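Local coordinates for glycosyl hydrolases family 31 family protein (PDB 6DRU) that hydrolyses xyloglucan oligosaccharides, liberating alpha-xylose from their non-reducing terminal glucose as an alpha-xylosidase of glycoside hydrolase family 31, at residues F621-K627 / Y665-G670; Y638-Q642 / W662-L666. All coordinates share one frame; numbering follows the deposited sequence.

From the N-terminal side, after the short helix that starts at 618 the chain passes through 621-627 into helix 628-633, and continues through helix 637-640 before reaching strand 661-666. Residues 638-642 meet this strand in contact 2, closing the shorter loop. A few residues on, 665-670 turn back to 621-627 in contact 1, which closes a longer loop. Contact 2 thus nests within contact 1, and the two overlap at Tyr665 and Leu666. Tyr665 takes part in both: its backbone and CB in contact 2, its ring end in contact 1. Together they tie the helical part of the family 31 C-terminal region to the two-stranded sheet 661-666/690-695.

Contact 1 of 2, residues F621-K627 / Y665-G670; sequences FEKTDPK and YLPQTG
The ring of Phe621 lies against Pro667, whose CB sits over one face in a CH-pi contact, 3.8 Å from the centroid of the Phe621 ring and displaced toward the rim. At CE1 the same ring reaches the methyl of Thr669, the two side chains running alongside each other. Thr624 adds a further apolar touch: its CG2, anti to the backbone N (the OG1 chi1 is -60°), points at the backbone of 668-670 and comes within 3.6 Å of Gln668 CG.

Polar contacts gather round Asp625. Asp625 OD2 accepts from Gln668 N at 2.8 Å, although the exact place of this oxygen is less certain because it is modelled too close to the Tyr665 hydroxyl, whose position is equally uncertain. Asp625 OD1 takes Lys627 N at 2.9 Å on the anti side of the carboxylate, an Asx turn that caps the approach to helix 628-633. If the placement of OD2 holds, one carboxylate spans the helix approach and the residues after strand 661-666. The Lys627 ammonium comes to the edge of the Tyr665 ring and bonds its hydroxyl weakly; its stronger partner is Gly689 O.

Helix 628-633 backs this meeting through Ile628, which touches Phe621, Tyr665 and Pro667. On the strand side, Tyr665 leans on Val691 of strand 690-695, and Thr669 packs on Trp677 of strand 677-679.

Contact 2 of 2, residues Y638-Q642 / W662-L666; sequences YTTQQ and WPVYL. With NAG (2-acetamido-2-deoxy-beta-D-glucopyranose), chain E.
Gln642 presents its side-chain amide to the backbone of Tyr665 so that both ends are used at once. Gln642 OE1 accepts from Tyr665 N at 2.9 Å, and Gln642 NE2 donates to Tyr665 O, also at 2.9 Å. Both bonds are nearly straight (164° and 162° at the hydrogen) and lie in the carbonyl plane on a lone pair, while Tyr665 O stays close to the plane of the Gln642 amide. Two bonds to one residue fix the rotation of this flat group. They also satisfy the backbone N and O of a buried strand residue. The extended chain beyond CG carries the amide out to the strand, where Gln642 OE1 further touches Val664 CG1 at 3.7 Å.

The Tyr638 side chain crosses those of Pro663 and Tyr665 at about a right angle. Tyr665 CB sits over one face of the Tyr638 ring, 3.9 Å from its centroid and offset toward the rim, whereas Pro663 O lies at the edge, in the ring plane, 3.6 Å from Tyr638 CE1. The two tyrosine rings meet obliquely, their planes 35° apart. Val691 of strand 690-695 also touches Tyr638.

Gln641 turns instead to the attached glycan: NE2 donates weakly to the acetamide O7 of the NAG, while OE1 accepts from Asn637 and His158. Trp662 CH2 approaches the NAG methyl C8.

Trp662 and Val664 bond through their backbones to strand 690-695 and Leu666 to Gly689 and Gln690, while Tyr665, between Val664 and Leu666, pairs with Gln642. A glutamine amide thereby imitates a neighbouring strand, a side-chain bridge between the loop just after helix 637-640 and the small antiparallel sheet of the GH31 C-terminal region.

Contact 1 of 2, residues F621-K627 / Y665-G670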
ATOM      1  N   PHE A 621      43.279  -1.837 -25.614  1.00 58.27           N
ATOM      2  CA  PHE A 621      44.583  -2.255 -25.114  1.00 59.06           C
ATOM      3  C   PHE A 621      44.495  -3.181 -23.905  1.00 62.58           C
ATOM      4  O   PHE A 621      45.489  -3.338 -23.188  1.00 74.52           O
ATOM      5  CB  PHE A 621      45.448  -1.038 -24.764  1.00 63.24           C
ATOM      6  CG  PHE A 621      45.487   0.017 -25.836  1.00 64.50           C
ATOM      7  CD1 PHE A 621      46.177  -0.200 -27.017  1.00 63.84           C
ATOM      8  CD2 PHE A 621      44.849   1.234 -25.654  1.00 69.80           C
ATOM      9  CE1 PHE A 621      46.218   0.771 -28.004  1.00 62.47           C
ATOM     10  CE2 PHE A 621      44.889   2.211 -26.639  1.00 70.23           C
ATOM     11  CZ  PHE A 621      45.575   1.976 -27.815  1.00 67.80           C
ATOM     12  N   GLU A 622      43.339  -3.795 -23.644  1.00 63.44           N
ATOM     13  CA  GLU A 622      43.303  -4.805 -22.588  1.00 68.49           C
ATOM     14  C   GLU A 622      43.966  -6.095 -23.050  1.00 78.94           C
ATOM     15  O   GLU A 622      44.716  -6.720 -22.293  1.00 74.35           O
ATOM     16  CB  GLU A 622      41.872  -5.088 -22.138  1.00 77.13           C
ATOM     17  CG  GLU A 622      41.824  -5.863 -20.825  1.00 78.96           C
ATOM     18  CD  GLU A 622      40.480  -6.507 -20.557  1.00 80.86           C
ATOM     19  OE1 GLU A 622      40.151  -7.499 -21.241  1.00 81.77           O
ATOM     20  OE2 GLU A 622      39.758  -6.029 -19.656  1.00 84.18           O
ATOM     21  N   LYS A 623      43.690  -6.512 -24.290  1.00 74.74           N
ATOM     22  CA  LYS A 623      44.377  -7.669 -24.853  1.00 69.32           C
ATOM     23  C   LYS A 623      45.885  -7.456 -24.875  1.00 72.10           C
ATOM     24  O   LYS A 623      46.656  -8.400 -24.669  1.00 74.38           O
ATOM     25  CB  LYS A 623      43.871  -7.941 -26.269  1.00 65.88           C
ATOM     26  CG  LYS A 623      42.485  -8.553 -26.354  1.00 76.09           C
ATOM     27  CD  LYS A 623      41.928  -8.414 -27.766  1.00 86.61           C
ATOM     28  CE  LYS A 623      40.939  -9.521 -28.099  1.00 87.36           C
ATOM     29  NZ  LYS A 623      40.395  -9.370 -29.477  1.00 83.75           N
ATOM     30  N   THR A 624      46.324  -6.223 -25.125  1.00 76.20           N
ATOM     31  CA  THR A 624      47.754  -5.939 -25.283  1.00 75.44           C
ATOM     32  C   THR A 624      48.420  -5.598 -23.953  1.00 80.05           C
ATOM     33  O   THR A 624      49.186  -6.398 -23.409  1.00 88.07           O
ATOM     34  CB  THR A 624      47.968  -4.804 -26.279  1.00 62.48           C
ATOM     35  OG1 THR A 624      47.421  -5.173 -27.547  1.00 67.16           O
ATOM     36  CG2 THR A 624      49.446  -4.586 -26.436  1.00 87.44           C
ATOM     37  N   ASP A 625      48.156  -4.404 -23.441  1.00 83.39           N
ATOM     38  CA  ASP A 625      48.856  -3.893 -22.270  1.00 74.86           C
ATOM     39  C   ASP A 625      48.400  -4.612 -21.010  1.00 76.67           C
ATOM     40  O   ASP A 625      47.236  -4.464 -20.614  1.00 78.50           O
ATOM     41  CB  ASP A 625      48.624  -2.390 -22.135  1.00 68.29           C
ATOM     42  CG  ASP A 625      49.651  -1.720 -21.251  1.00 80.64           C
ATOM     43  OD1 ASP A 625      50.016  -2.310 -20.212  1.00 86.46           O
ATOM     44  OD2 ASP A 625      50.089  -0.600 -21.592  1.00 94.70           O
ATOM     45  N   PRO A 626      49.267  -5.381 -20.342  1.00 74.71           N
ATOM     46  CA  PRO A 626      48.834  -6.081 -19.123  1.00 74.99           C
ATOM     47  C   PRO A 626      48.569  -5.151 -17.956  1.00 71.25           C
ATOM     48  O   PRO A 626      47.790  -5.516 -17.066  1.00 72.63           O
ATOM     49  CB  PRO A 626      50.008  -7.027 -18.820  1.00 69.08           C
ATOM     50  CG  PRO A 626      50.856  -7.029 -20.064  1.00 58.91           C
ATOM     51  CD  PRO A 626      50.664  -5.685 -20.682  1.00 72.90           C
ATOM     52  N   LYS A 627      49.180  -3.966 -17.928  1.00 70.40           N
ATOM     53  CA  LYS A 627      48.988  -3.061 -16.803  1.00 83.77           C
ATOM     54  C   LYS A 627      47.663  -2.323 -16.852  1.00 82.74           C
ATOM     55  O   LYS A 627      47.286  -1.715 -15.847  1.00 82.85           O
ATOM     56  CB  LYS A 627      50.115  -2.024 -16.741  1.00 78.87           C
ATOM     57  CG  LYS A 627      51.477  -2.574 -17.089  1.00 87.81           C
ATOM     58  CD  LYS A 627      52.574  -1.713 -16.485  1.00 93.63           C
ATOM     59  CE  LYS A 627      53.713  -1.479 -17.465  1.00 95.45           C
ATOM     60  NZ  LYS A 627      53.277  -0.592 -18.576  1.00 93.05           N
ATOM     61  N   TYR A 665      49.899   8.498 -19.979  1.00 69.36           N
ATOM     62  CA  TYR A 665      50.241   7.088 -20.108  1.00 72.92           C
ATOM     63  C   TYR A 665      49.948   6.624 -21.528  1.00 69.48           C
ATOM     64  O   TYR A 665      48.789   6.613 -21.959  1.00 69.19           O
ATOM     65  CB  TYR A 665      49.474   6.227 -19.105  1.00 72.96           C
ATOM     66  CG  TYR A 665      49.764   4.757 -19.288  1.00 71.91           C
ATOM     67  CD1 TYR A 665      50.963   4.212 -18.850  1.00 72.43           C
ATOM     68  CD2 TYR A 665      48.852   3.918 -19.913  1.00 71.64           C
ATOM     69  CE1 TYR A 665      51.245   2.876 -19.021  1.00 74.63           C
ATOM     70  CE2 TYR A 665      49.125   2.575 -20.088  1.00 72.44           C
ATOM     71  CZ  TYR A 665      50.325   2.061 -19.638  1.00 76.48           C
ATOM     72  OH  TYR A 665      50.611   0.728 -19.804  1.00 78.97           O
ATOM     73  N   LEU A 666      50.998   6.242 -22.254  1.00 78.20           N
ATOM     74  CA  LEU A 666      50.838   5.677 -23.587  1.00 76.64           C
ATOM     75  C   LEU A 666      50.685   4.170 -23.455  1.00 83.05           C
ATOM     76  O   LEU A 666      51.629   3.500 -23.009  1.00 71.77           O
ATOM     77  CB  LEU A 666      52.034   6.018 -24.459  1.00 69.99           C
ATOM     78  CG  LEU A 666      52.301   7.513 -24.603  1.00 78.24           C
ATOM     79  CD1 LEU A 666      53.668   7.743 -25.206  1.00 73.04           C
ATOM     80  CD2 LEU A 666      51.219   8.170 -25.444  1.00 71.14           C
ATOM     81  N   PRO A 667      49.536   3.596 -23.804  1.00 83.60           N
ATOM     82  CA  PRO A 667      49.360   2.149 -23.652  1.00 78.86           C
ATOM     83  C   PRO A 667      50.227   1.372 -24.631  1.00 82.60           C
ATOM     84  O   PRO A 667      50.694   1.886 -25.651  1.00 74.50           O
ATOM     85  CB  PRO A 667      47.868   1.936 -23.943  1.00 66.43           C
ATOM     86  CG  PRO A 667      47.247   3.304 -23.851  1.00 70.15           C
ATOM     87  CD  PRO A 667      48.311   4.254 -24.284  1.00 66.78           C
ATOM     88  N   GLN A 668      50.433   0.102 -24.300  1.00 88.80           N
ATOM     89  CA  GLN A 668      51.149  -0.813 -25.175  1.00 74.68           C
ATOM     90  C   GLN A 668      50.243  -1.240 -26.324  1.00 76.23           C
ATOM     91  O   GLN A 668      49.040  -1.445 -26.136  1.00 90.70           O
ATOM     92  CB  GLN A 668      51.618  -2.036 -24.387  1.00 74.52           C
ATOM     93  CG  GLN A 668      52.435  -3.026 -25.185  1.00 93.89           C
ATOM     94  CD  GLN A 668      53.918  -2.755 -25.080  1.00110.96           C
ATOM     95  OE1 GLN A 668      54.494  -2.048 -25.906  1.00110.03           O
ATOM     96  NE2 GLN A 668      54.549  -3.322 -24.056  1.00119.07           N
ATOM     97  N   THR A 669      50.819  -1.352 -27.522  1.00 82.17           N
ATOM     98  CA  THR A 669      50.069  -1.744 -28.708  1.00 78.37           C
ATOM     99  C   THR A 669      50.401  -3.145 -29.204  1.00 83.13           C
ATOM    100  O   THR A 669      49.655  -3.681 -30.032  1.00 92.35           O
ATOM    101  CB  THR A 669      50.296  -0.745 -29.851  1.00 83.64           C
ATOM    102  OG1 THR A 669      51.692  -0.704 -30.185  1.00108.44           O
ATOM    103  CG2 THR A 669      49.828   0.643 -29.443  1.00 76.36           C
ATOM    104  N   GLY A 670      51.485  -3.753 -28.724  1.00 93.30           N
ATOM    105  CA  GLY A 670      51.848  -5.104 -29.108  1.00110.87           C
ATOM    106  C   GLY A 670      53.112  -5.224 -29.933  1.00134.98           C
ATOM    107  O   GLY A 670      53.499  -6.349 -30.273  1.00140.94           O
TER

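Contact 2 of 2, residues Y638-Q642 / W662-L666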
ATOM      1  N   TYR A 638      44.858   7.605 -15.319  1.00 62.00           N
ATOM      2  CA  TYR A 638      45.273   7.273 -16.678  1.00 59.80           C
ATOM      3  C   TYR A 638      44.169   6.592 -17.475  1.00 66.38           C
ATOM      4  O   TYR A 638      44.228   6.593 -18.709  1.00 67.41           O
ATOM      5  CB  TYR A 638      46.516   6.385 -16.648  1.00 68.58           C
ATOM      6  CG  TYR A 638      47.736   7.073 -16.083  1.00 68.40           C
ATOM      7  CD1 TYR A 638      48.064   8.367 -16.462  1.00 64.73           C
ATOM      8  CD2 TYR A 638      48.555   6.432 -15.163  1.00 71.46           C
ATOM      9  CE1 TYR A 638      49.178   9.003 -15.945  1.00 71.07           C
ATOM     10  CE2 TYR A 638      49.669   7.059 -14.640  1.00 74.95           C
ATOM     11  CZ  TYR A 638      49.976   8.344 -15.034  1.00 77.78           C
ATOM     12  OH  TYR A 638      51.086   8.968 -14.512  1.00 79.10           O
ATOM     13  N   THR A 639      43.171   6.012 -16.807  1.00 68.88           N
ATOM     14  CA  THR A 639      42.061   5.368 -17.494  1.00 64.01           C
ATOM     15  C   THR A 639      40.739   6.108 -17.351  1.00 63.14           C
ATOM     16  O   THR A 639      39.874   5.959 -18.218  1.00 61.66           O
ATOM     17  CB  THR A 639      41.882   3.928 -16.992  1.00 62.71           C
ATOM     18  OG1 THR A 639      41.789   3.926 -15.562  1.00 72.23           O
ATOM     19  CG2 THR A 639      43.060   3.073 -17.416  1.00 55.72           C
ATOM     20  N   THR A 640      40.563   6.900 -16.294  1.00 57.26           N
ATOM     21  CA  THR A 640      39.355   7.695 -16.126  1.00 58.71           C
ATOM     22  C   THR A 640      39.449   9.069 -16.778  1.00 69.77           C
ATOM     23  O   THR A 640      38.424   9.751 -16.894  1.00 64.25           O
ATOM     24  CB  THR A 640      39.023   7.862 -14.637  1.00 57.61           C
ATOM     25  OG1 THR A 640      40.024   8.667 -14.003  1.00 62.27           O
ATOM     26  CG2 THR A 640      38.953   6.506 -13.950  1.00 60.71           C
ATOM     27  N   GLN A 641      40.645   9.491 -17.204  1.00 71.49           N
ATOM     28  CA  GLN A 641      40.829  10.805 -17.812  1.00 62.76           C
ATOM     29  C   GLN A 641      41.578  10.748 -19.141  1.00 62.87           C
ATOM     30  O   GLN A 641      41.902  11.803 -19.697  1.00 67.21           O
ATOM     31  CB  GLN A 641      41.558  11.747 -16.845  1.00 57.14           C
ATOM     32  CG  GLN A 641      40.863  11.912 -15.499  1.00 62.92           C
ATOM     33  CD  GLN A 641      41.608  12.847 -14.566  1.00 70.58           C
ATOM     34  OE1 GLN A 641      41.478  12.760 -13.346  1.00 61.42           O
ATOM     35  NE2 GLN A 641      42.391  13.754 -15.140  1.00 77.62           N
ATOM     36  N   GLN A 642      41.866   9.556 -19.659  1.00 72.20           N
ATOM     37  CA  GLN A 642      42.395   9.383 -21.004  1.00 60.63           C
ATOM     38  C   GLN A 642      41.467   8.469 -21.792  1.00 58.72           C
ATOM     39  O   GLN A 642      40.759   7.637 -21.217  1.00 72.11           O
ATOM     40  CB  GLN A 642      43.808   8.783 -21.001  1.00 58.60           C
ATOM     41  CG  GLN A 642      44.825   9.508 -20.139  1.00 71.79           C
ATOM     42  CD  GLN A 642      46.203   8.873 -20.226  1.00 69.74           C
ATOM     43  OE1 GLN A 642      47.136   9.281 -19.532  1.00 65.97           O
ATOM     44  NE2 GLN A 642      46.338   7.871 -21.088  1.00 57.86           N
ATOM     45  N   TRP A 662      52.553  17.656 -18.721  1.00 78.77           N
ATOM     46  CA  TRP A 662      51.444  16.783 -18.371  1.00 67.82           C
ATOM     47  C   TRP A 662      51.873  15.329 -18.520  1.00 67.84           C
ATOM     48  O   TRP A 662      52.452  14.956 -19.556  1.00 65.76           O
ATOM     49  CB  TRP A 662      50.215  17.072 -19.240  1.00 59.55           C
ATOM     50  CG  TRP A 662      48.962  16.514 -18.656  1.00 66.48           C
ATOM     51  CD1 TRP A 662      48.222  15.476 -19.136  1.00 66.84           C
ATOM     52  CD2 TRP A 662      48.315  16.949 -17.453  1.00 65.95           C
ATOM     53  NE1 TRP A 662      47.143  15.247 -18.316  1.00 70.10           N
ATOM     54  CE2 TRP A 662      47.178  16.137 -17.275  1.00 64.06           C
ATOM     55  CE3 TRP A 662      48.583  17.950 -16.514  1.00 66.34           C
ATOM     56  CZ2 TRP A 662      46.311  16.296 -16.196  1.00 65.04           C
ATOM     57  CZ3 TRP A 662      47.720  18.106 -15.445  1.00 66.50           C
ATOM     58  CH2 TRP A 662      46.598  17.283 -15.295  1.00 68.13           C
ATOM     59  N   PRO A 663      51.610  14.477 -17.522  1.00 65.92           N
ATOM     60  CA  PRO A 663      51.992  13.065 -17.638  1.00 67.27           C
ATOM     61  C   PRO A 663      50.904  12.230 -18.294  1.00 66.41           C
ATOM     62  O   PRO A 663      49.815  12.066 -17.736  1.00 76.45           O
ATOM     63  CB  PRO A 663      52.224  12.650 -16.181  1.00 62.58           C
ATOM     64  CG  PRO A 663      51.367  13.606 -15.360  1.00 67.82           C
ATOM     65  CD  PRO A 663      50.931  14.756 -16.247  1.00 65.90           C
ATOM     66  N   VAL A 664      51.191  11.694 -19.476  1.00 61.71           N
ATOM     67  CA  VAL A 664      50.245  10.885 -20.236  1.00 70.28           C
ATOM     68  C   VAL A 664      50.765   9.457 -20.290  1.00 74.78           C
ATOM     69  O   VAL A 664      51.939   9.230 -20.611  1.00 86.10           O
ATOM     70  CB  VAL A 664      50.037  11.445 -21.653  1.00 61.33           C
ATOM     71  CG1 VAL A 664      49.092  10.552 -22.440  1.00 52.99           C
ATOM     72  CG2 VAL A 664      49.513  12.871 -21.588  1.00 56.60           C
ATOM     73  N   TYR A 665      49.899   8.498 -19.979  1.00 69.36           N
ATOM     74  CA  TYR A 665      50.241   7.088 -20.108  1.00 72.92           C
ATOM     75  C   TYR A 665      49.948   6.624 -21.528  1.00 69.48           C
ATOM     76  O   TYR A 665      48.789   6.613 -21.959  1.00 69.19           O
ATOM     77  CB  TYR A 665      49.474   6.227 -19.105  1.00 72.96           C
ATOM     78  CG  TYR A 665      49.764   4.757 -19.288  1.00 71.91           C
ATOM     79  CD1 TYR A 665      50.963   4.212 -18.850  1.00 72.43           C
ATOM     80  CD2 TYR A 665      48.852   3.918 -19.913  1.00 71.64           C
ATOM     81  CE1 TYR A 665      51.245   2.876 -19.021  1.00 74.63           C
ATOM     82  CE2 TYR A 665      49.125   2.575 -20.088  1.00 72.44           C
ATOM     83  CZ  TYR A 665      50.325   2.061 -19.638  1.00 76.48           C
ATOM     84  OH  TYR A 665      50.611   0.728 -19.804  1.00 78.97           O
ATOM     85  N   LEU A 666      50.998   6.242 -22.254  1.00 78.20           N
ATOM     86  CA  LEU A 666      50.838   5.677 -23.587  1.00 76.64           C
ATOM     87  C   LEU A 666      50.685   4.170 -23.455  1.00 83.05           C
ATOM     88  O   LEU A 666      51.629   3.500 -23.009  1.00 71.77           O
ATOM     89  CB  LEU A 666      52.034   6.018 -24.459  1.00 69.99           C
ATOM     90  CG  LEU A 666      52.301   7.513 -24.603  1.00 78.24           C
ATOM     91  CD1 LEU A 666      53.668   7.743 -25.206  1.00 73.04           C
ATOM     92  CD2 LEU A 666      51.219   8.170 -25.444  1.00 71.14           C
TER
HETATM   93  C1  NAG E   1      42.776  12.046 -10.282  1.00 69.95           C
HETATM   94  C2  NAG E   1      42.670  13.547 -10.097  1.00 70.44           C
HETATM   95  C3  NAG E   1      42.327  13.930  -8.705  1.00 63.56           C
HETATM   96  C4  NAG E   1      41.135  13.141  -8.217  1.00 68.93           C
HETATM   97  C5  NAG E   1      41.417  11.666  -8.381  1.00 70.57           C
HETATM   98  C6  NAG E   1      40.234  10.860  -7.883  1.00 63.77           C
HETATM   99  C7  NAG E   1      43.961  15.018 -11.589  1.00 64.74           C
HETATM  100  C8  NAG E   1      45.271  15.662 -11.982  1.00 65.95           C
HETATM  101  N2  NAG E   1      43.901  14.153 -10.466  1.00 68.51           N
HETATM  102  O3  NAG E   1      42.075  15.315  -8.656  1.00 69.42           O
HETATM  103  O4  NAG E   1      40.890  13.430  -6.861  1.00 68.63           O
HETATM  104  O5  NAG E   1      41.644  11.405  -9.745  1.00 74.22           O
HETATM  105  O6  NAG E   1      39.768  10.007  -8.904  1.00 83.70           O
HETATM  106  O7  NAG E   1      42.959  15.239 -12.239  1.00 63.34           O